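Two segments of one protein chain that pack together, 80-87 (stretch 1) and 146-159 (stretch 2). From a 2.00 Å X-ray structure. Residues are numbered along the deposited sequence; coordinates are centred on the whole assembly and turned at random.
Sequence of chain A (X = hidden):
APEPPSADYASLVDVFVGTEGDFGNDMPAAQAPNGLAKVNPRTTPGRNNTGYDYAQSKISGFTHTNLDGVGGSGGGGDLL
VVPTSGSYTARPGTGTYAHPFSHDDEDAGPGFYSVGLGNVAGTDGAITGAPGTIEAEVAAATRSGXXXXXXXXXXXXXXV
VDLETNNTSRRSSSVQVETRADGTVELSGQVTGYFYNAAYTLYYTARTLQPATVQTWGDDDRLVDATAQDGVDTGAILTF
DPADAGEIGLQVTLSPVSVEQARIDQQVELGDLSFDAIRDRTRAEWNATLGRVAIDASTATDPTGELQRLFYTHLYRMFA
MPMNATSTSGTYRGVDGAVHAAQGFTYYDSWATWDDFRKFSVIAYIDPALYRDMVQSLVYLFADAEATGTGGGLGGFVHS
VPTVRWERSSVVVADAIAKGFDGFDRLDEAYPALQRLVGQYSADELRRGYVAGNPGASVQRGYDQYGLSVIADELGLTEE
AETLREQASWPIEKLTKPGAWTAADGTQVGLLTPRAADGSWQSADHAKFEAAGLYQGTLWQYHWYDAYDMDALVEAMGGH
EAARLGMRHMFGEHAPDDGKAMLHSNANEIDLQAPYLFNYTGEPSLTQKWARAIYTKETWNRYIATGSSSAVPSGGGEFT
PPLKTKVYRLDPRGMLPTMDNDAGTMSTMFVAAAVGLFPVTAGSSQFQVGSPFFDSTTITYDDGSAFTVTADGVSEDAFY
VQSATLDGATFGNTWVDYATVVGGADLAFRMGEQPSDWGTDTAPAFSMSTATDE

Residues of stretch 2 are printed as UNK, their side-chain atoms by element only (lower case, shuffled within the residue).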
# COMPACT_ATOMS: atom_id res chain seq x y z
N LEU A 80 -4.96 -4.55 -21.92
CA LEU A 80 -6.40 -4.44 -21.81
C LEU A 80 -7.06 -5.47 -22.71
O LEU A 80 -6.83 -5.48 -23.93
CB LEU A 80 -6.88 -3.01 -22.13
CG LEU A 80 -8.40 -2.74 -22.10
CD1 LEU A 80 -8.94 -2.77 -20.68
CD2 LEU A 80 -8.70 -1.39 -22.77
N VAL A 81 -7.85 -6.35 -22.11
CA VAL A 81 -8.63 -7.35 -22.85
C VAL A 81 -10.12 -6.98 -22.84
O VAL A 81 -10.73 -6.90 -21.78
CB VAL A 81 -8.42 -8.76 -22.25
CG1 VAL A 81 -9.40 -9.79 -22.89
CG2 VAL A 81 -6.94 -9.22 -22.37
N VAL A 82 -10.67 -6.74 -24.03
CA VAL A 82 -12.02 -6.25 -24.20
C VAL A 82 -12.87 -7.24 -25.00
O VAL A 82 -12.58 -7.46 -26.20
CB VAL A 82 -12.04 -4.88 -24.96
CG1 VAL A 82 -13.47 -4.37 -25.12
CG2 VAL A 82 -11.20 -3.84 -24.24
N PRO A 83 -13.91 -7.83 -24.38
CA PRO A 83 -14.82 -8.70 -25.13
C PRO A 83 -15.80 -7.88 -25.98
O PRO A 83 -16.30 -6.84 -25.52
CB PRO A 83 -15.57 -9.44 -24.02
CG PRO A 83 -15.62 -8.45 -22.90
CD PRO A 83 -14.30 -7.72 -22.96
N THR A 84 -16.06 -8.34 -27.20
CA THR A 84 -16.96 -7.63 -28.10
C THR A 84 -17.54 -8.56 -29.16
O THR A 84 -16.91 -9.56 -29.53
CB THR A 84 -16.25 -6.44 -28.77
OG1 THR A 84 -17.20 -5.68 -29.52
CG2 THR A 84 -15.10 -6.90 -29.68
N SER A 85 -18.75 -8.23 -29.64
CA SER A 85 -19.33 -8.94 -30.78
C SER A 85 -19.17 -8.12 -32.04
O SER A 85 -19.65 -8.50 -33.11
CB SER A 85 -20.81 -9.26 -30.54
OG SER A 85 -20.96 -10.04 -29.37
N GLY A 86 -18.49 -6.99 -31.90
CA GLY A 86 -18.20 -6.13 -33.05
C GLY A 86 -17.03 -6.62 -33.88
O GLY A 86 -16.35 -7.59 -33.50
N SER A 87 -16.81 -5.93 -35.00
CA SER A 87 -15.72 -6.18 -35.96
C SER A 87 -14.90 -4.91 -36.15
O SER A 87 -15.41 -3.79 -36.00
CB SER A 87 -16.32 -6.56 -37.32
OG SER A 87 -16.99 -7.80 -37.24
N UNK A 146 -6.90 -15.31 -15.50
CA UNK A 146 -7.71 -16.17 -16.36
C UNK A 146 -9.06 -15.56 -16.56
O UNK A 146 -9.60 -14.91 -15.65
c UNK A 146 -7.83 -17.65 -15.85
c UNK A 146 -8.50 -17.74 -14.46
c UNK A 146 -6.47 -18.27 -15.84
N UNK A 147 -9.57 -15.75 -17.78
CA UNK A 147 -10.84 -15.20 -18.26
C UNK A 147 -11.77 -16.32 -18.74
O UNK A 147 -11.32 -17.26 -19.44
c UNK A 147 -8.36 -13.14 -18.80
c UNK A 147 -8.98 -11.06 -19.09
n UNK A 147 -7.97 -11.83 -18.74
c UNK A 147 -9.65 -13.15 -19.19
c UNK A 147 -10.60 -14.28 -19.45
n UNK A 147 -10.01 -11.83 -19.38
N UNK A 148 -13.04 -16.20 -18.38
CA UNK A 148 -14.12 -16.99 -19.00
C UNK A 148 -15.29 -16.08 -19.41
O UNK A 148 -15.87 -15.39 -18.56
n UNK A 148 -16.82 -20.11 -14.20
c UNK A 148 -16.39 -20.55 -15.38
c UNK A 148 -15.67 -19.00 -18.68
n UNK A 148 -16.42 -19.76 -16.44
c UNK A 148 -15.97 -20.18 -17.78
n UNK A 148 -15.92 -21.80 -15.51
c UNK A 148 -14.63 -18.09 -18.05
N UNK A 149 -15.61 -16.09 -20.70
CA UNK A 149 -16.66 -15.24 -21.28
C UNK A 149 -17.78 -16.06 -21.90
O UNK A 149 -17.53 -17.07 -22.57
c UNK A 149 -15.07 -13.35 -21.86
c UNK A 149 -12.77 -12.67 -21.56
o UNK A 149 -12.25 -10.66 -20.41
c UNK A 149 -14.54 -11.29 -20.70
c UNK A 149 -15.47 -12.19 -21.19
c UNK A 149 -16.09 -14.32 -22.37
c UNK A 149 -13.19 -11.54 -20.88
c UNK A 149 -13.72 -13.57 -22.04
N UNK A 150 -19.02 -15.64 -21.67
CA UNK A 150 -20.18 -16.20 -22.38
C UNK A 150 -20.84 -15.15 -23.24
O UNK A 150 -21.41 -14.20 -22.71
c UNK A 150 -21.20 -16.80 -21.38
N UNK A 151 -20.80 -15.32 -24.56
CA UNK A 151 -21.39 -14.35 -25.50
C UNK A 151 -22.80 -14.78 -25.91
O UNK A 151 -23.10 -15.97 -25.88
c UNK A 151 -19.23 -13.53 -26.56
c UNK A 151 -16.96 -13.44 -25.72
c UNK A 151 -16.81 -12.15 -26.24
c UNK A 151 -20.52 -14.26 -26.76
c UNK A 151 -17.86 -11.56 -26.93
c UNK A 151 -18.17 -14.12 -25.89
c UNK A 151 -19.07 -12.24 -27.09
N UNK A 152 -23.66 -13.83 -26.32
CA UNK A 152 -25.01 -14.29 -26.71
C UNK A 152 -24.96 -15.27 -27.89
O UNK A 152 -24.11 -15.14 -28.78
c UNK A 152 -25.74 -13.00 -27.10
c UNK A 152 -23.56 -12.35 -26.34
c UNK A 152 -24.99 -11.90 -26.35
N UNK A 153 -25.86 -16.24 -27.91
CA UNK A 153 -25.95 -17.16 -29.04
C UNK A 153 -26.03 -16.40 -30.38
O UNK A 153 -26.71 -15.39 -30.50
c UNK A 153 -27.14 -18.10 -28.88
N UNK A 154 -25.29 -16.87 -31.38
CA UNK A 154 -25.34 -16.22 -32.67
C UNK A 154 -24.29 -15.14 -32.85
O UNK A 154 -24.01 -14.73 -33.97
N UNK A 155 -23.70 -14.69 -31.74
CA UNK A 155 -22.58 -13.74 -31.81
C UNK A 155 -21.35 -14.34 -32.47
O UNK A 155 -21.11 -15.52 -32.36
o UNK A 155 -23.19 -12.56 -29.80
c UNK A 155 -22.18 -13.32 -30.40
N UNK A 156 -20.57 -13.50 -33.15
CA UNK A 156 -19.18 -13.80 -33.46
C UNK A 156 -18.30 -13.20 -32.34
O UNK A 156 -18.03 -11.99 -32.34
c UNK A 156 -18.74 -13.21 -34.82
c UNK A 156 -17.32 -13.67 -35.20
o UNK A 156 -19.64 -13.61 -35.85
N UNK A 157 -17.86 -14.03 -31.37
CA UNK A 157 -17.08 -13.52 -30.23
C UNK A 157 -15.72 -13.01 -30.66
O UNK A 157 -15.09 -13.53 -31.60
c UNK A 157 -18.02 -15.49 -31.28
c UNK A 157 -17.96 -15.73 -29.78
c UNK A 157 -16.89 -14.77 -29.35
N UNK A 158 -15.27 -11.96 -29.98
CA UNK A 158 -13.95 -11.43 -30.24
C UNK A 158 -13.37 -10.84 -28.95
O UNK A 158 -14.10 -10.35 -28.08
o UNK A 158 -12.81 -9.68 -31.45
c UNK A 158 -14.02 -10.39 -31.35
N UNK A 159 -12.05 -10.92 -28.81
CA UNK A 159 -11.37 -10.27 -27.71
C UNK A 159 -10.32 -9.37 -28.32
O UNK A 159 -9.50 -9.83 -29.11
c UNK A 159 -12.62 -11.55 -25.15
c UNK A 159 -10.81 -13.23 -25.18
c UNK A 159 -11.62 -12.29 -26.03
c UNK A 159 -10.72 -11.30 -26.78
O HOH W 1 -21.09 -10.73 -33.80
O HOH W 2 -13.43 -7.53 -33.44
O HOH W 3 -16.69 -10.30 -33.51

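Position 146 has three side-chain carbons, one carrying the other two. None of them reaches stretch 1. The residue is Val146.

Position 147 has one carbon and then a five-membered ring of three carbons and two nitrogens. A ring carbon lies close to CB of Val81. This is His147; its CE1 is 3.9 Å from Val81 CB.

Position 148 has three carbons, a nitrogen, and a carbon carrying two more nitrogens. That guanidinium makes it Arg148. It is out of reach of stretch 1.

Position 149 has one carbon and a six-carbon ring bearing one oxygen. One face of the ring is covered by CB of Pro83, and the oxygen lies near Val81. The residue is Tyr149. CB of Pro83 sits 4.2 Å from the centroid of the Tyr149 ring, a CH-pi contact. Tyr149 OH is 2.7 Å from His147 ND1, a hydrogen bond that links the two side chains; either atom could be the donor.

Position 150 has a single side-chain carbon and makes no contact. It is Ala150.

Position 151 has one carbon and a six-carbon ring with no oxygen. The ring touches Pro83, Thr84 and Ser85. It is Phe151. Its CZ is 3.7 Å from Pro83 CB, and its CE2 is 3.4 Å from Thr84 O. Ser85 OG lies at the ring edge.

Position 152 has three carbons closing a ring onto the backbone nitrogen: Pro152. It starts a type II turn that ends at 155.

Position 153 has one carbon, exposed and far from stretch 1. It is Ala153.

Position 154 has no side-chain atoms, so it is Gly154. With phi 92° and psi -17°, a CB would jam against the preceding carbonyl oxygen.

Position 155 has one carbon and one oxygen, and the oxygen approaches Ser85 OG. It is Ser155. Its OG donates to Pro152 O at 2.9 Å, and its N donates to the same Pro152 O at 3.0 Å, so both bonds close the turn. Ser85 OG donates a weak hydrogen bond to Ser155 OG at 3.4 Å.

Position 156 has one carbon carrying an oxygen and a carbon. This side chain makes no close contact; the backbone O approaches Ser85. It is Thr156.

Position 157 has three carbons closing a ring onto its nitrogen. It is Pro157, and its CB points away from stretch 1.

Position 158 has one carbon and one oxygen. Its CB lies near Thr84 and Gly86. It is Ser158.

Position 159 has four carbons, forked at the second. The forked end packs on Pro83 and Val81. It is Leu159, with CD2 3.8 Å from Pro83 CB.

The contact rests on a short antiparallel pairing. Thr84 N donates to Ser158 O at 2.9 Å, and Ser158 N returns a weak bond to Thr84 O at 2.9 Å. Pro83 has no N-H to give, and it pairs with Leu159 at a non-hydrogen-bonded position. On their face of the sheet, Pro83 packs against Tyr149, Phe151 and Leu159. Two waters link backbone atoms of Thr156 to Ser85 O and Gly86 O; a third links Ser158 OG to Gly86 O.

Stretch 2 (146-159) VHRYAFPAGSTPSL
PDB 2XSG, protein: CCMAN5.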